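Local structure of 3-methyladenine dna-glycosylase (Archaeoglobus fulgidus, 2JHJ) at residues A[16-21]-A[284-289]; A[34-39]-A[157-162]. The protein belongs to the helix-hairpin-helix superfamily of base excision DNA repair proteins and carries an N-terminal domain resembling TATA-box-binding protein. One frame throughout, in Å; residues are numbered along the deposited sequence. Where two conformers were deposited one is given.

Interaction 1: A[16-21]-A[284-289]; sequences MKFFVL and YDRFFS. With NA (sodium ion), chain D.
Lys17 and Phe287 meet where the N-terminal domain, which resembles TATA-box-binding protein, lies against the last long helix of the chain, 274-287. This surface contact illustrates how two domains can be joined by aliphatic stems and a cationic group more than by directed bonds. Lys17 sets CG anti to its backbone N (chi1 -176°). This brings the stem, not the amine, against the Phe287 ring, with CG 3.4 Å from CE2. The chain then bends twice, and NZ ends 5.5 Å from the centroid of the Phe287 ring, at most a weak cation-pi attraction.

Phe18 follows. In the conformer of Arg286 described here, one of two modelled, the guanidinium stands over a face of the Phe18 ring. CZ of Arg286 lies 4.8 Å from the centroid of the Phe18 ring in a cation-pi contact. The two planes are 73° apart, so the guanidinium dips toward the ring instead of stacking flat on it, and NH2 leads. The Phe18 ring also stacks with Phe279, a residue of the same helix as Arg286. Phe18 O is 2.7 Å from Arg286 NH2, but the angle is too poor for a hydrogen bond, and the closeness is doubtful because it belongs to one of two conformers.

Val20 covers a guanidinium face of Arg286 with CG2, which comes 3.8 Å from NH1. Its side chain also reaches Phe133 and Val134 of helix 133-147, which brings a third element to this corner. At Leu21 the backbone turns to a metal. The sodium ion is bound by Leu24 O, Thr26 OG1, Asp28 O and water 1, and Leu21 O coordinates it at 2.4 Å.

Interaction 2: A[34-39]-A[157-162]; sequences VWRRAI and KFYGFP
The Phe158 ring receives the stem of Arg36 over one face, with CD 3.9 Å from the ring centroid in a CH-pi contact, while Arg37 O lies at the ring's edge. The Arg36 guanidinium, turned 77° from that ring, uses its own edge on Lys157 O. NE at 2.8 Å and NH2 at 3.0 Å both donate to this single Lys157 oxygen, side-on; NH2 lies in the carbonyl plane and NE above it. Two bonds to one acceptor fix the rotation of the guanidinium. The chain gets there by placing CG between the backbone N and the carbonyl carbon (chi1 78°) and then running extended to NE. At its far end NH1 forms a salt bridge with Glu31. The edge of the Tyr159 ring faces Arg36 NH2 and water 2.

The short strand segments 34-39 and 157-159 cross at 66°, too steeply for regular sheet pairing, and the direct bond between them is Ala38 N to Tyr159 O, 2.9 Å and nearly straight, with the donor well above the carbonyl plane. Water carries the pairing on at both sides of it. Water 2 joins Arg36 O to Tyr159 N, and water 3 donates to Ala38 O while accepting from Phe161 N and Arg37 NH2. Water 3 lies at the edge of the Arg37 guanidinium, whose charge is answered by Glu120 and Asp28. Beside the direct bond, the Ala38 methyl carbon CB packs 4.0 Å from Phe158 CB.

Here the hairpin of strands 150-153 and 156-159, from the helix-hairpin-helix domain, abuts the antiparallel sheet of the N-terminal domain. Arg36 pairs with Val29 of strand 29-31, Arg37 with Val48 of strand 44-54, and Phe161 packs on helix 118-128.

In the fold
Both contacts tie the TATA-box-binding-protein-like domain to the rest of the molecule, at places whose centres lie 21 Å apart. Along the chain, both segments of interaction 2 fall between those of interaction 1. They touch directly through Trp35: Phe19 CZ is 3.7 Å from Trp35 NE1, and Met16 SD is 3.9 Å from Trp35 CB. A second connection runs through the sodium site. Asp28 gives its backbone oxygen to the ion that Leu21 also binds, while its carboxylate takes Trp35 NE1 and Arg37 NH1. The Tyr159 side chain lies about 8 Å from this same sodium ion, measured between nearest atoms.

Interaction 1: A[16-21]-A[284-289]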
loop_
_atom_site.group_PDB
_atom_site.type_symbol
_atom_site.label_atom_id
_atom_site.label_comp_id
_atom_site.label_asym_id
_atom_site.label_seq_id
_atom_site.Cartn_x
_atom_site.Cartn_y
_atom_site.Cartn_z
ATOM N N MET A 16 1.698 1.603 -11.858
ATOM C CA MET A 16 3.004 2.132 -11.440
ATOM C C MET A 16 2.936 3.571 -10.997
ATOM O O MET A 16 3.742 4.012 -10.186
ATOM C CB MET A 16 4.043 1.972 -12.553
ATOM C CG MET A 16 4.297 0.473 -12.921
ATOM S SD MET A 16 4.841 -0.553 -11.520
ATOM C CE MET A 16 3.319 -1.395 -11.019
ATOM N N LYS A 17 1.977 4.319 -11.541
ATOM C CA LYS A 17 1.850 5.751 -11.248
ATOM C C LYS A 17 1.423 5.955 -9.770
ATOM O O LYS A 17 1.570 7.051 -9.203
ATOM C CB LYS A 17 0.828 6.342 -12.225
ATOM C CG LYS A 17 0.597 7.838 -12.160
ATOM C CD LYS A 17 -0.441 8.294 -13.209
ATOM C CE LYS A 17 0.045 8.078 -14.638
ATOM N NZ LYS A 17 0.961 9.184 -15.086
ATOM N N PHE A 18 0.875 4.906 -9.150
ATOM C CA PHE A 18 0.516 4.976 -7.731
ATOM C C PHE A 18 1.706 5.254 -6.810
ATOM O O PHE A 18 1.543 5.894 -5.748
ATOM C CB PHE A 18 -0.264 3.726 -7.265
ATOM C CG PHE A 18 -1.084 3.955 -6.032
ATOM C CD1 PHE A 18 -2.320 4.627 -6.104
ATOM C CD2 PHE A 18 -0.613 3.526 -4.782
ATOM C CE1 PHE A 18 -3.089 4.859 -4.941
ATOM C CE2 PHE A 18 -1.364 3.753 -3.622
ATOM C CZ PHE A 18 -2.602 4.428 -3.709
ATOM N N PHE A 19 2.886 4.766 -7.187
ATOM C CA PHE A 19 4.103 5.003 -6.416
ATOM C C PHE A 19 4.545 6.476 -6.531
ATOM O O PHE A 19 4.568 7.041 -7.617
ATOM C CB PHE A 19 5.233 4.071 -6.888
ATOM C CG PHE A 19 4.923 2.589 -6.726
ATOM C CD1 PHE A 19 4.828 2.017 -5.448
ATOM C CD2 PHE A 19 4.718 1.780 -7.842
ATOM C CE1 PHE A 19 4.531 0.640 -5.275
ATOM C CE2 PHE A 19 4.402 0.389 -7.697
ATOM C CZ PHE A 19 4.310 -0.170 -6.407
ATOM N N VAL A 20 4.929 7.074 -5.411
ATOM C CA VAL A 20 5.280 8.490 -5.390
ATOM C C VAL A 20 6.726 8.694 -5.801
ATOM O O VAL A 20 7.046 9.620 -6.545
ATOM C CB VAL A 20 5.013 9.082 -3.996
ATOM C CG1 VAL A 20 5.532 10.549 -3.910
ATOM C CG2 VAL A 20 3.522 9.021 -3.711
ATOM N N LEU A 21 7.598 7.814 -5.326
ATOM C CA LEU A 21 9.012 7.878 -5.662
ATOM C C LEU A 21 9.398 6.512 -6.192
ATOM O O LEU A 21 10.005 5.722 -5.466
ATOM C CB LEU A 21 9.840 8.228 -4.414
ATOM C CG LEU A 21 9.573 9.586 -3.755
ATOM C CD1 LEU A 21 10.410 9.735 -2.480
ATOM C CD2 LEU A 21 9.846 10.714 -4.765
ATOM N N TYR A 284 -6.759 10.893 -7.599
ATOM C CA TYR A 284 -7.501 12.131 -7.857
ATOM C C TYR A 284 -6.942 13.318 -7.076
ATOM O O TYR A 284 -6.719 14.382 -7.649
ATOM C CB TYR A 284 -8.956 11.929 -7.497
ATOM C CG TYR A 284 -9.859 13.050 -7.936
ATOM C CD1 TYR A 284 -10.147 13.237 -9.281
ATOM C CD2 TYR A 284 -10.415 13.916 -7.008
ATOM C CE1 TYR A 284 -10.987 14.261 -9.699
ATOM C CE2 TYR A 284 -11.257 14.952 -7.410
ATOM C CZ TYR A 284 -11.535 15.099 -8.763
ATOM O OH TYR A 284 -12.349 16.097 -9.179
ATOM N N ASP A 285 -6.747 13.144 -5.779
ATOM C CA ASP A 285 -6.138 14.210 -4.958
ATOM C C ASP A 285 -4.696 14.567 -5.401
ATOM O O ASP A 285 -4.326 15.749 -5.451
ATOM C CB ASP A 285 -6.174 13.838 -3.496
ATOM C CG ASP A 285 -5.667 14.958 -2.604
ATOM O OD1 ASP A 285 -6.276 16.067 -2.619
ATOM O OD2 ASP A 285 -4.660 14.704 -1.912
ATOM N N ARG A 286 -3.896 13.546 -5.725
ATOM C CA ARG A 286 -2.545 13.784 -6.222
ATOM C C ARG A 286 -2.558 14.486 -7.573
ATOM O O ARG A 286 -1.890 15.502 -7.741
ATOM C CB ARG A 286 -1.742 12.484 -6.340
ATOM C CG ARG A 286 -1.116 12.037 -5.040
ATOM C CD ARG A 286 0.154 11.199 -5.252
ATOM N NE ARG A 286 -0.112 9.830 -5.680
ATOM C CZ ARG A 286 -0.294 8.789 -4.871
ATOM N NH1 ARG A 286 -0.268 8.927 -3.545
ATOM N NH2 ARG A 286 -0.519 7.603 -5.395
ATOM N N PHE A 287 -3.338 13.940 -8.509
ATOM C CA PHE A 287 -3.209 14.242 -9.955
ATOM C C PHE A 287 -4.214 15.188 -10.598
ATOM O O PHE A 287 -4.045 15.613 -11.762
ATOM C CB PHE A 287 -3.161 12.932 -10.747
ATOM C CG PHE A 287 -1.891 12.201 -10.570
ATOM C CD1 PHE A 287 -0.680 12.871 -10.711
ATOM C CD2 PHE A 287 -1.883 10.854 -10.238
ATOM C CE1 PHE A 287 0.525 12.207 -10.538
ATOM C CE2 PHE A 287 -0.686 10.181 -10.058
ATOM C CZ PHE A 287 0.526 10.858 -10.219
ATOM N N PHE A 288 -5.266 15.486 -9.861
ATOM C CA PHE A 288 -6.147 16.577 -10.204
ATOM C C PHE A 288 -6.257 17.401 -8.922
ATOM O O PHE A 288 -7.283 17.391 -8.226
ATOM C CB PHE A 288 -7.490 16.068 -10.747
ATOM C CG PHE A 288 -8.111 16.975 -11.794
ATOM C CD1 PHE A 288 -7.314 17.814 -12.581
ATOM C CD2 PHE A 288 -9.488 16.971 -12.008
ATOM C CE1 PHE A 288 -7.883 18.651 -13.549
ATOM C CE2 PHE A 288 -10.068 17.804 -12.972
ATOM C CZ PHE A 288 -9.261 18.643 -13.745
ATOM N N SER A 289 -5.136 18.055 -8.602
ATOM C CA SER A 289 -5.015 19.060 -7.544
ATOM C C SER A 289 -3.783 18.803 -6.678
ATOM O O SER A 289 -3.414 19.641 -5.849
ATOM C CB SER A 289 -6.279 19.145 -6.679
ATOM O OG SER A 289 -6.396 18.014 -5.831
HETATM NA NA NA D . 10.303 3.390 -4.963
HETATM O O HOH W 1 8.033 3.094 -5.053
#

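Interaction 2: A[34-39]-A[157-162]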
loop_
_atom_site.group_PDB
_atom_site.type_symbol
_atom_site.label_atom_id
_atom_site.label_comp_id
_atom_site.label_asym_id
_atom_site.label_seq_id
_atom_site.Cartn_x
_atom_site.Cartn_y
_atom_site.Cartn_z
ATOM N N VAL A 34 9.418 -1.605 -15.083
ATOM C CA VAL A 34 9.693 -2.880 -14.416
ATOM C C VAL A 34 9.660 -2.661 -12.905
ATOM O O VAL A 34 10.401 -1.835 -12.389
ATOM C CB VAL A 34 11.018 -3.511 -14.892
ATOM C CG1 VAL A 34 11.266 -4.823 -14.174
ATOM C CG2 VAL A 34 10.934 -3.807 -16.403
ATOM N N TRP A 35 8.745 -3.352 -12.226
ATOM C CA TRP A 35 8.609 -3.251 -10.769
ATOM C C TRP A 35 9.477 -4.308 -10.129
ATOM O O TRP A 35 9.480 -5.456 -10.569
ATOM C CB TRP A 35 7.136 -3.470 -10.353
ATOM C CG TRP A 35 6.915 -3.600 -8.839
ATOM C CD1 TRP A 35 6.636 -2.597 -7.965
ATOM C CD2 TRP A 35 6.926 -4.815 -8.067
ATOM N NE1 TRP A 35 6.503 -3.102 -6.676
ATOM C CE2 TRP A 35 6.671 -4.463 -6.721
ATOM C CE3 TRP A 35 7.184 -6.156 -8.379
ATOM C CZ2 TRP A 35 6.627 -5.411 -5.691
ATOM C CZ3 TRP A 35 7.117 -7.102 -7.358
ATOM C CH2 TRP A 35 6.833 -6.713 -6.024
ATOM N N ARG A 36 10.189 -3.947 -9.070
ATOM C CA ARG A 36 10.970 -4.948 -8.328
ATOM C C ARG A 36 11.186 -4.673 -6.842
ATOM O O ARG A 36 11.257 -3.527 -6.401
ATOM C CB ARG A 36 12.332 -5.202 -9.007
ATOM C CG ARG A 36 13.378 -4.140 -8.752
ATOM C CD ARG A 36 14.702 -4.552 -9.413
ATOM N NE ARG A 36 15.799 -3.706 -8.975
ATOM C CZ ARG A 36 16.140 -2.545 -9.524
ATOM N NH1 ARG A 36 15.476 -2.055 -10.575
ATOM N NH2 ARG A 36 17.166 -1.864 -9.007
ATOM N N ARG A 37 11.258 -5.759 -6.075
ATOM C CA ARG A 37 11.736 -5.663 -4.701
ATOM C C ARG A 37 12.192 -7.019 -4.206
ATOM O O ARG A 37 11.951 -8.053 -4.869
ATOM C CB ARG A 37 10.697 -5.016 -3.769
ATOM C CG ARG A 37 9.502 -5.860 -3.408
ATOM C CD ARG A 37 8.424 -4.931 -2.746
ATOM N NE ARG A 37 8.479 -5.037 -1.308
ATOM C CZ ARG A 37 7.739 -4.373 -0.412
ATOM N NH1 ARG A 37 6.829 -3.467 -0.739
ATOM N NH2 ARG A 37 7.939 -4.649 0.863
ATOM N N ALA A 38 12.851 -7.006 -3.048
ATOM C CA ALA A 38 13.173 -8.243 -2.347
ATOM C C ALA A 38 12.052 -8.467 -1.380
ATOM O O ALA A 38 11.505 -7.509 -0.825
ATOM C CB ALA A 38 14.502 -8.128 -1.586
ATOM N N ILE A 39 11.689 -9.720 -1.194
ATOM C CA ILE A 39 10.656 -10.072 -0.238
ATOM C C ILE A 39 11.198 -11.204 0.610
ATOM O O ILE A 39 11.974 -12.029 0.119
ATOM C CB ILE A 39 9.262 -10.440 -0.899
ATOM C CG1 ILE A 39 9.329 -11.681 -1.785
ATOM C CG2 ILE A 39 8.635 -9.236 -1.654
ATOM C CD1 ILE A 39 7.937 -12.057 -2.377
ATOM N N LYS A 157 20.013 -4.981 -8.156
ATOM C CA LYS A 157 19.814 -4.998 -6.712
ATOM C C LYS A 157 18.331 -4.821 -6.392
ATOM O O LYS A 157 17.683 -3.927 -6.947
ATOM C CB LYS A 157 20.624 -3.890 -6.024
ATOM C CG LYS A 157 22.109 -4.187 -5.891
ATOM C CD LYS A 157 22.868 -2.896 -5.621
ATOM C CE LYS A 157 24.371 -3.033 -5.952
ATOM N NZ LYS A 157 24.982 -1.677 -6.201
ATOM N N PHE A 158 17.849 -5.663 -5.468
ATOM C CA PHE A 158 16.463 -5.738 -5.015
ATOM C C PHE A 158 16.506 -5.435 -3.534
ATOM O O PHE A 158 17.366 -5.950 -2.823
ATOM C CB PHE A 158 15.884 -7.145 -5.225
ATOM C CG PHE A 158 15.860 -7.591 -6.660
ATOM C CD1 PHE A 158 14.647 -7.736 -7.332
ATOM C CD2 PHE A 158 17.059 -7.906 -7.336
ATOM C CE1 PHE A 158 14.611 -8.161 -8.675
ATOM C CE2 PHE A 158 17.038 -8.320 -8.680
ATOM C CZ PHE A 158 15.816 -8.448 -9.344
ATOM N N TYR A 159 15.576 -4.604 -3.076
ATOM C CA TYR A 159 15.622 -4.079 -1.703
ATOM C C TYR A 159 14.362 -4.508 -0.963
ATOM O O TYR A 159 13.282 -4.559 -1.562
ATOM C CB TYR A 159 15.722 -2.548 -1.739
ATOM C CG TYR A 159 16.909 -2.012 -2.527
ATOM C CD1 TYR A 159 18.108 -1.718 -1.888
ATOM C CD2 TYR A 159 16.836 -1.815 -3.915
ATOM C CE1 TYR A 159 19.216 -1.253 -2.602
ATOM C CE2 TYR A 159 17.934 -1.316 -4.647
ATOM C CZ TYR A 159 19.119 -1.041 -3.976
ATOM O OH TYR A 159 20.210 -0.544 -4.666
ATOM N N GLY A 160 14.484 -4.815 0.323
ATOM C CA GLY A 160 13.325 -5.265 1.095
ATOM C C GLY A 160 13.064 -4.326 2.270
ATOM O O GLY A 160 13.983 -3.647 2.748
ATOM N N PHE A 161 11.817 -4.289 2.741
ATOM C CA PHE A 161 11.546 -3.601 3.973
ATOM C C PHE A 161 12.171 -4.396 5.137
ATOM O O PHE A 161 12.110 -5.610 5.132
ATOM C CB PHE A 161 10.027 -3.410 4.183
ATOM C CG PHE A 161 9.726 -2.400 5.228
ATOM C CD1 PHE A 161 9.790 -1.034 4.913
ATOM C CD2 PHE A 161 9.498 -2.804 6.560
ATOM C CE1 PHE A 161 9.529 -0.054 5.876
ATOM C CE2 PHE A 161 9.254 -1.852 7.538
ATOM C CZ PHE A 161 9.266 -0.455 7.201
ATOM N N PRO A 162 12.793 -3.710 6.130
ATOM C CA PRO A 162 13.364 -4.466 7.268
ATOM C C PRO A 162 12.381 -5.416 7.956
ATOM O O PRO A 162 11.188 -5.098 8.130
ATOM C CB PRO A 162 13.766 -3.379 8.285
ATOM C CG PRO A 162 13.762 -2.096 7.531
ATOM C CD PRO A 162 13.049 -2.264 6.211
HETATM O O HOH W 2 13.667 -2.935 -4.885
HETATM O O HOH W 3 10.225 -6.468 1.290
#